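Local coordinates for protein poly(ADP-ribose) glycohydrolase (Thermomonospora curvata, PDB 3SIG) that probably hydrolyses poly(ADP-ribose) chains to release ADP-ribose, which is held in a pocket of its macrodomain-type catalytic fold, at residues E190-V195 / P229-E234; K202-A207 / G238-G243. One frame throughout, in Å; residues are numbered along the deposited sequence.

Two neighbouring helices of a macrodomain-type fold meet at more than one level, and the meetings differ in chemistry. Helices 189-209 and 229-240 supply both contacts, whose centres lie about 14 Å apart on the same side of the chain's centre. The segments alternate along the chain, 190-195, 202-207, 229-234 and 238-243, and contact 1 pairs the beginnings of the helices whereas contact 2 pairs a later turn of one with the end of the other. In sequence, strand 214-217 of the mixed sheet comes between the two helices, and strand 252-256 follows the second. Along the pair, a partly buried contact made by one glutamine side chain gives way to a buried apolar one.

Contact 1. Residues E190-V195 / P229-E234; sequences EEIGRV and PAQVAE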
# COMPACT_ATOMS: atom_id res chain seq x y z
N GLU A 190 -10.81 6.85 -20.65
CA GLU A 190 -9.95 8.01 -20.51
C GLU A 190 -10.20 8.77 -19.20
O GLU A 190 -9.24 9.25 -18.59
CB GLU A 190 -10.12 8.93 -21.72
CG GLU A 190 -9.60 8.29 -23.04
CD GLU A 190 -10.49 7.15 -23.59
OE1 GLU A 190 -11.72 7.18 -23.37
OE2 GLU A 190 -9.91 6.24 -24.22
N GLU A 191 -11.44 8.85 -18.76
CA GLU A 191 -11.75 9.46 -17.47
C GLU A 191 -11.07 8.68 -16.36
O GLU A 191 -10.45 9.27 -15.45
CB GLU A 191 -13.26 9.48 -17.21
CG GLU A 191 -14.02 10.63 -17.84
CD GLU A 191 -15.51 10.56 -17.53
OE1 GLU A 191 -16.18 9.60 -17.96
OE2 GLU A 191 -16.01 11.45 -16.81
N ILE A 192 -11.17 7.35 -16.39
CA ILE A 192 -10.54 6.53 -15.36
C ILE A 192 -9.03 6.72 -15.47
O ILE A 192 -8.36 6.83 -14.45
CB ILE A 192 -10.91 5.05 -15.54
CG1 ILE A 192 -12.40 4.86 -15.30
CG2 ILE A 192 -10.11 4.14 -14.61
CD1 ILE A 192 -12.79 5.13 -13.89
N GLY A 193 -8.49 6.78 -16.69
CA GLY A 193 -7.06 6.95 -16.85
C GLY A 193 -6.57 8.26 -16.25
O GLY A 193 -5.51 8.31 -15.64
N ARG A 194 -7.33 9.33 -16.43
CA ARG A 194 -6.96 10.62 -15.87
C ARG A 194 -6.97 10.57 -14.34
O ARG A 194 -6.06 11.12 -13.69
CB ARG A 194 -7.89 11.72 -16.40
CG ARG A 194 -7.71 12.04 -17.87
CD ARG A 194 -8.58 13.23 -18.27
NE ARG A 194 -9.01 13.18 -19.67
CZ ARG A 194 -10.19 12.73 -20.09
NH1 ARG A 194 -11.09 12.30 -19.22
NH2 ARG A 194 -10.48 12.73 -21.38
N VAL A 195 -7.98 9.93 -13.76
CA VAL A 195 -8.06 9.80 -12.32
C VAL A 195 -6.85 8.98 -11.81
O VAL A 195 -6.17 9.36 -10.85
CB VAL A 195 -9.39 9.15 -11.88
CG1 VAL A 195 -9.34 8.82 -10.41
CG2 VAL A 195 -10.53 10.09 -12.17
N PRO A 229 -5.35 -4.05 -15.60
CA PRO A 229 -3.93 -3.96 -15.26
C PRO A 229 -3.04 -3.34 -16.33
O PRO A 229 -2.02 -2.74 -15.99
CB PRO A 229 -3.52 -5.41 -14.95
CG PRO A 229 -4.61 -6.25 -15.41
CD PRO A 229 -5.84 -5.44 -15.65
N ALA A 230 -3.39 -3.48 -17.59
CA ALA A 230 -2.61 -2.78 -18.61
C ALA A 230 -2.69 -1.26 -18.43
O ALA A 230 -1.69 -0.56 -18.58
CB ALA A 230 -3.05 -3.19 -20.03
N GLN A 231 -3.87 -0.75 -18.10
CA GLN A 231 -4.02 0.68 -17.87
C GLN A 231 -3.28 1.13 -16.61
O GLN A 231 -2.66 2.19 -16.62
CB GLN A 231 -5.50 1.07 -17.78
CG GLN A 231 -5.71 2.57 -17.64
CD GLN A 231 -7.18 2.92 -17.67
OE1 GLN A 231 -8.02 2.28 -17.03
NE2 GLN A 231 -7.51 3.93 -18.45
N VAL A 232 -3.28 0.33 -15.56
CA VAL A 232 -2.59 0.75 -14.35
C VAL A 232 -1.06 0.67 -14.57
O VAL A 232 -0.33 1.60 -14.20
CB VAL A 232 -3.03 -0.06 -13.11
CG1 VAL A 232 -2.24 0.34 -11.91
CG2 VAL A 232 -4.55 0.18 -12.87
N ALA A 233 -0.58 -0.37 -15.25
CA ALA A 233 0.84 -0.44 -15.58
C ALA A 233 1.23 0.76 -16.44
O ALA A 233 2.26 1.39 -16.21
CB ALA A 233 1.16 -1.74 -16.28
N GLU A 234 0.42 1.08 -17.44
CA GLU A 234 0.71 2.22 -18.32
C GLU A 234 0.72 3.54 -17.53
O GLU A 234 1.53 4.43 -17.83
CB GLU A 234 -0.29 2.29 -19.48
CG GLU A 234 -0.04 3.45 -20.41
CD GLU A 234 1.29 3.37 -21.12
OE1 GLU A 234 1.74 2.25 -21.40
OE2 GLU A 234 1.86 4.43 -21.41
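Gln231 NE2, hydrogen-bonded to the backbone carbonyl O of Val189 just ahead of segment 190-195, comes to rest against Gly193, 3.4 Å from its CA. The same nitrogen stands 3.5 Å from Gly193 N, but both are donors and no bond joins them. Their closeness has a simple reading: in a regular helix the amide of Gly193 would also be directed at the carbonyl four residues back, that of Val189, so the glutamine probably shares an acceptor in the first turn of helix 189-209. Reaching it takes the full length of the side chain. CG stands anti to the backbone N (chi1 -176°) and the chain stays extended through CD, spanning the gap between the two segments, whose nearest CA atoms, those of Gly193 and Gln231, are 7.0 Å apart. The other end of the amide has an apolar neighbour, since Gln231 OE1 meets Ile192 CG2 at 3.7 Å. Ile192 crosses the glutamine at about a right angle; its CG2 branch does the touching, while its longer branch leads away from segment 229-234. Ile192 also touches Arg180 and Ile183 of helix 180-183, and Leu196 packs against Gln231. With a carbonyl to bind at the nitrogen and only a methyl of these segments beside the oxygen, the bond to Val189 distinguishes the two ends of the amide and should restrain its rotation.

Contact 2. Residues K202-A207 / G238-G243; sequences KVLAAA and GLLLDG
Leu204 projects one methyl from helix 189-209 into the angle between Leu239 and Leu240, and that methyl, CD1, makes the whole contact. It is 3.9 Å from Leu239 CB and 4.0 Å from Leu239 CD1, so it lies alongside the base and one branch of that leucine, the two side chains meeting slantwise. Leu240 comes in less closely, its CD2 being 4.2 Å from Leu204 CD1. The reach follows from the torsions: CD1 continues the side chain in an extended line from CA (chi2 -178°), bridging segments 202-207 and 238-243, whose nearest CA atoms, those of Leu204 and Leu239, are 8.8 Å apart. In this alpha/beta fold of the macrodomain clan, helices 189-209 and 229-240 lead into strands 214-217 and 252-256, and Leu204 also touches Leu215 on the first of these. Phe246 and Phe250 add aromatic cover to Leu204, and the backbones of Leu239 and Phe246 are hydrogen-bonded. Beyond Leu240, segment 238-243 no longer touches segment 202-207. Leu241 is the first residue to leave helical geometry, and the chain turns through Asp242 and Gly243, both exposed and both with positive phi, placing Asp242 on the exposed side, well away from Leu204.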
# COMPACT_ATOMS: atom_id res chain seq x y z
N LYS A 202 0.36 11.74 -7.32
CA LYS A 202 0.35 12.23 -5.94
C LYS A 202 0.94 11.24 -4.95
O LYS A 202 1.64 11.62 -3.99
CB LYS A 202 -1.09 12.68 -5.57
CG LYS A 202 -1.51 13.89 -6.30
CD LYS A 202 -2.96 14.28 -6.05
CE LYS A 202 -3.28 15.61 -6.70
NZ LYS A 202 -4.68 16.04 -6.43
N VAL A 203 0.69 9.96 -5.16
CA VAL A 203 1.35 8.93 -4.36
C VAL A 203 2.88 9.04 -4.49
O VAL A 203 3.61 9.01 -3.47
CB VAL A 203 0.90 7.52 -4.84
CG1 VAL A 203 1.78 6.44 -4.24
CG2 VAL A 203 -0.56 7.27 -4.47
N LEU A 204 3.38 9.14 -5.72
CA LEU A 204 4.81 9.26 -5.94
C LEU A 204 5.34 10.55 -5.36
O LEU A 204 6.45 10.58 -4.79
CB LEU A 204 5.14 9.16 -7.43
CG LEU A 204 4.85 7.83 -8.12
CD1 LEU A 204 5.27 7.89 -9.59
CD2 LEU A 204 5.50 6.75 -7.45
N ALA A 205 4.59 11.64 -5.48
CA ALA A 205 5.04 12.90 -4.91
C ALA A 205 5.16 12.78 -3.40
O ALA A 205 6.12 13.34 -2.83
CB ALA A 205 4.10 14.04 -5.28
N ALA A 206 4.20 12.16 -2.74
CA ALA A 206 4.28 12.03 -1.29
C ALA A 206 5.47 11.18 -0.89
O ALA A 206 6.18 11.52 0.06
CB ALA A 206 3.02 11.45 -0.75
N ALA A 207 5.72 10.10 -1.62
CA ALA A 207 6.87 9.22 -1.31
C ALA A 207 8.17 10.00 -1.42
O ALA A 207 9.04 9.93 -0.54
CB ALA A 207 6.90 8.04 -2.25
N GLY A 238 3.94 5.96 -17.63
CA GLY A 238 3.95 7.34 -18.06
C GLY A 238 4.59 8.28 -17.05
O GLY A 238 5.15 9.31 -17.42
N LEU A 239 4.53 7.93 -15.78
CA LEU A 239 5.13 8.73 -14.72
C LEU A 239 6.62 8.46 -14.56
O LEU A 239 7.39 9.38 -14.24
CB LEU A 239 4.41 8.46 -13.39
CG LEU A 239 2.97 8.98 -13.36
CD1 LEU A 239 2.21 8.39 -12.14
CD2 LEU A 239 2.86 10.48 -13.38
N LEU A 240 7.03 7.22 -14.81
CA LEU A 240 8.40 6.80 -14.49
C LEU A 240 9.30 6.65 -15.70
O LEU A 240 10.52 6.68 -15.54
CB LEU A 240 8.38 5.45 -13.76
CG LEU A 240 7.76 5.49 -12.37
CD1 LEU A 240 7.43 4.08 -11.92
CD2 LEU A 240 8.66 6.17 -11.34
N LEU A 241 8.72 6.54 -16.89
CA LEU A 241 9.50 6.26 -18.11
C LEU A 241 9.31 7.38 -19.13
O LEU A 241 8.52 8.30 -18.96
CB LEU A 241 9.05 4.94 -18.75
CG LEU A 241 9.09 3.70 -17.87
CD1 LEU A 241 8.63 2.44 -18.62
CD2 LEU A 241 10.47 3.50 -17.35
N ASP A 242 10.07 7.29 -20.22
CA ASP A 242 10.01 8.24 -21.33
C ASP A 242 9.95 9.69 -20.90
O ASP A 242 9.12 10.46 -21.41
CB ASP A 242 8.85 7.91 -22.28
CG ASP A 242 9.00 8.60 -23.64
OD1 ASP A 242 10.14 8.86 -24.09
OD2 ASP A 242 7.96 8.91 -24.29
N GLY A 243 10.84 10.08 -20.01
CA GLY A 243 10.93 11.47 -19.60
C GLY A 243 9.74 11.98 -18.80
O GLY A 243 9.48 13.17 -18.74